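Amidohydrolase (Pseudomonas aeruginosa, PDB 2I5G) probably acts as a metal-dependent dipeptidase of the membrane dipeptidase (peptidase M19) family, whose members are built on a TIM-barrel fold. Local coordinates at residues Val210-Pro215 against Thr248-Gly253. The protein carries 2 engineered substitutions. Sequence-based numbering, arbitrary orientation.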
loop_
_atom_site.group_PDB
_atom_site.type_symbol
_atom_site.label_atom_id
_atom_site.label_comp_id
_atom_site.label_asym_id
_atom_site.label_seq_id
_atom_site.Cartn_x
_atom_site.Cartn_y
_atom_site.Cartn_z
ATOM N N VAL A 210 -0.743 27.111 -7.816
ATOM C CA VAL A 210 -1.137 27.656 -6.520
ATOM C C VAL A 210 -2.633 27.491 -6.311
ATOM O O VAL A 210 -3.428 27.782 -7.203
ATOM C CB VAL A 210 -0.778 29.147 -6.407
ATOM C CG1 VAL A 210 -1.038 29.637 -5.003
ATOM C CG2 VAL A 210 0.676 29.358 -6.776
ATOM N N THR A 211 -3.006 27.019 -5.124
ATOM C CA THR A 211 -4.407 26.793 -4.780
ATOM C C THR A 211 -4.961 27.896 -3.880
ATOM O O THR A 211 -4.227 28.785 -3.449
ATOM C CB THR A 211 -4.586 25.438 -4.064
ATOM O OG1 THR A 211 -5.983 25.145 -3.948
ATOM C CG2 THR A 211 -3.962 25.480 -2.668
HETATM N N MSE A 212 -6.257 27.819 -3.590
HETATM C CA MSE A 212 -6.928 28.816 -2.756
HETATM C C MSE A 212 -7.787 28.214 -1.641
HETATM O O MSE A 212 -8.685 28.874 -1.120
HETATM C CB MSE A 212 -7.808 29.704 -3.631
HETATM C CG MSE A 212 -8.815 28.920 -4.451
HETATM SE SE MSE A 212 -10.116 30.029 -5.336
HETATM C CE MSE A 212 -9.274 30.172 -7.060
ATOM N N PHE A 213 -7.510 26.971 -1.266
ATOM C CA PHE A 213 -8.291 26.323 -0.221
ATOM C C PHE A 213 -8.190 27.055 1.114
ATOM O O PHE A 213 -7.113 27.147 1.705
ATOM C CB PHE A 213 -7.850 24.878 -0.046
ATOM C CG PHE A 213 -8.916 24.001 0.513
ATOM C CD1 PHE A 213 -10.092 23.790 -0.198
ATOM C CD2 PHE A 213 -8.757 23.392 1.750
ATOM C CE1 PHE A 213 -11.101 22.985 0.318
ATOM C CE2 PHE A 213 -9.759 22.584 2.277
ATOM C CZ PHE A 213 -10.933 22.378 1.563
ATOM N N ALA A 214 -9.328 27.556 1.586
ATOM C CA ALA A 214 -9.412 28.309 2.836
ATOM C C ALA A 214 -8.490 27.819 3.952
ATOM O O ALA A 214 -7.609 28.554 4.407
ATOM C CB ALA A 214 -10.859 28.335 3.326
ATOM N N PRO A 215 -8.677 26.570 4.405
ATOM C CA PRO A 215 -7.863 25.979 5.474
ATOM C C PRO A 215 -6.363 26.261 5.394
ATOM O O PRO A 215 -5.712 26.478 6.423
ATOM C CB PRO A 215 -8.166 24.490 5.342
ATOM C CG PRO A 215 -9.590 24.489 4.916
ATOM C CD PRO A 215 -9.615 25.571 3.860
ATOM N N THR A 248 -7.035 26.007 -8.425
ATOM C CA THR A 248 -8.047 26.427 -7.453
ATOM C C THR A 248 -8.466 25.402 -6.414
ATOM O O THR A 248 -8.552 25.716 -5.226
ATOM C CB THR A 248 -9.333 26.911 -8.147
ATOM O OG1 THR A 248 -10.065 25.782 -8.642
ATOM C CG2 THR A 248 -8.996 27.835 -9.296
ATOM N N ASP A 249 -8.748 24.186 -6.858
ATOM C CA ASP A 249 -9.176 23.145 -5.943
ATOM C C ASP A 249 -10.648 23.404 -5.621
ATOM O O ASP A 249 -11.079 23.270 -4.479
ATOM C CB ASP A 249 -8.316 23.185 -4.676
ATOM C CG ASP A 249 -8.462 21.940 -3.821
ATOM O OD1 ASP A 249 -8.844 20.883 -4.364
ATOM O OD2 ASP A 249 -8.172 22.011 -2.602
ATOM N N PHE A 250 -11.413 23.793 -6.641
ATOM C CA PHE A 250 -12.843 24.051 -6.475
ATOM C C PHE A 250 -13.589 22.770 -6.097
ATOM O O PHE A 250 -13.451 21.740 -6.763
ATOM C CB PHE A 250 -13.444 24.608 -7.768
ATOM C CG PHE A 250 -13.451 26.109 -7.844
ATOM C CD1 PHE A 250 -14.014 26.870 -6.819
ATOM C CD2 PHE A 250 -12.922 26.765 -8.955
ATOM C CE1 PHE A 250 -14.051 28.263 -6.897
ATOM C CE2 PHE A 250 -12.954 28.159 -9.043
ATOM C CZ PHE A 250 -13.521 28.908 -8.009
ATOM N N THR A 251 -14.382 22.843 -5.033
ATOM C CA THR A 251 -15.158 21.701 -4.553
ATOM C C THR A 251 -16.649 21.992 -4.746
ATOM O O THR A 251 -17.512 21.416 -4.073
ATOM C CB THR A 251 -14.890 21.448 -3.058
ATOM O OG1 THR A 251 -15.355 22.564 -2.288
ATOM C CG2 THR A 251 -13.407 21.277 -2.813
ATOM N N GLN A 252 -16.928 22.891 -5.684
ATOM C CA GLN A 252 -18.279 23.331 -6.002
ATOM C C GLN A 252 -19.367 22.258 -6.096
ATOM O O GLN A 252 -19.296 21.336 -6.913
ATOM C CB GLN A 252 -18.249 24.139 -7.294
ATOM C CG GLN A 252 -19.453 25.021 -7.478
ATOM C CD GLN A 252 -19.318 25.938 -8.668
ATOM O OE1 GLN A 252 -18.373 26.720 -8.758
ATOM N NE2 GLN A 252 -20.268 25.848 -9.591
ATOM N N GLY A 253 -20.382 22.401 -5.245
ATOM C CA GLY A 253 -21.496 21.470 -5.238
ATOM C C GLY A 253 -21.452 20.356 -4.207
ATOM O O GLY A 253 -22.468 19.725 -3.926
#
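T211 and T248 meet where the two loops come nearest, their CA atoms 4.5 Å apart. OG1 of T211 stands anti to its own backbone N (chi1 -170°), which carries the hydroxyl to the carbonyl O of T248 at 2.9 Å. A hydrogen bond can form there, although the carbonyl O of G247 offers the same proton a second, weaker acceptor. The T211 hydroxyl also lies against CB of D249, whose side chain runs across that of T211 at a slant. One residue on, selenomethionine M212 lies alongside T248, both side chains pointing the same way. Its chain bends at chi3, laying the terminal CE beside CG2 of T248, while its CG rests 3.3 Å from the carbonyl O of T248. SE lies near the F250 ring, 4.9 Å from the centroid and 30° off the ring normal, an oblique Met-aromatic contact. D249 OD2 and T251 CG2 approach the F213 ring obliquely: OD2 is 3.6 Å from CD1, with ring and carboxylate planes 48° apart, and CG2 lies 4.2 Å from CE1. T248 OG1 turns elsewhere, hydrogen-bonding D14 OD1 and receiving a weak bond from F250 N (3.1 Å). The contact thus joins, in a largely buried position, the loops that follow the adjacent parallel strands 207-210 and 244-246. Such beta-to-alpha loops at the C-terminal ends of neighbouring strands are consistent with a TIM barrel, whose active sites lie at that end. Strand 177-181 flanks the contact through H180, which touches T211 and D249; strand 13-17 borders the second loop, and helix 225-239 packs against V210 and M212.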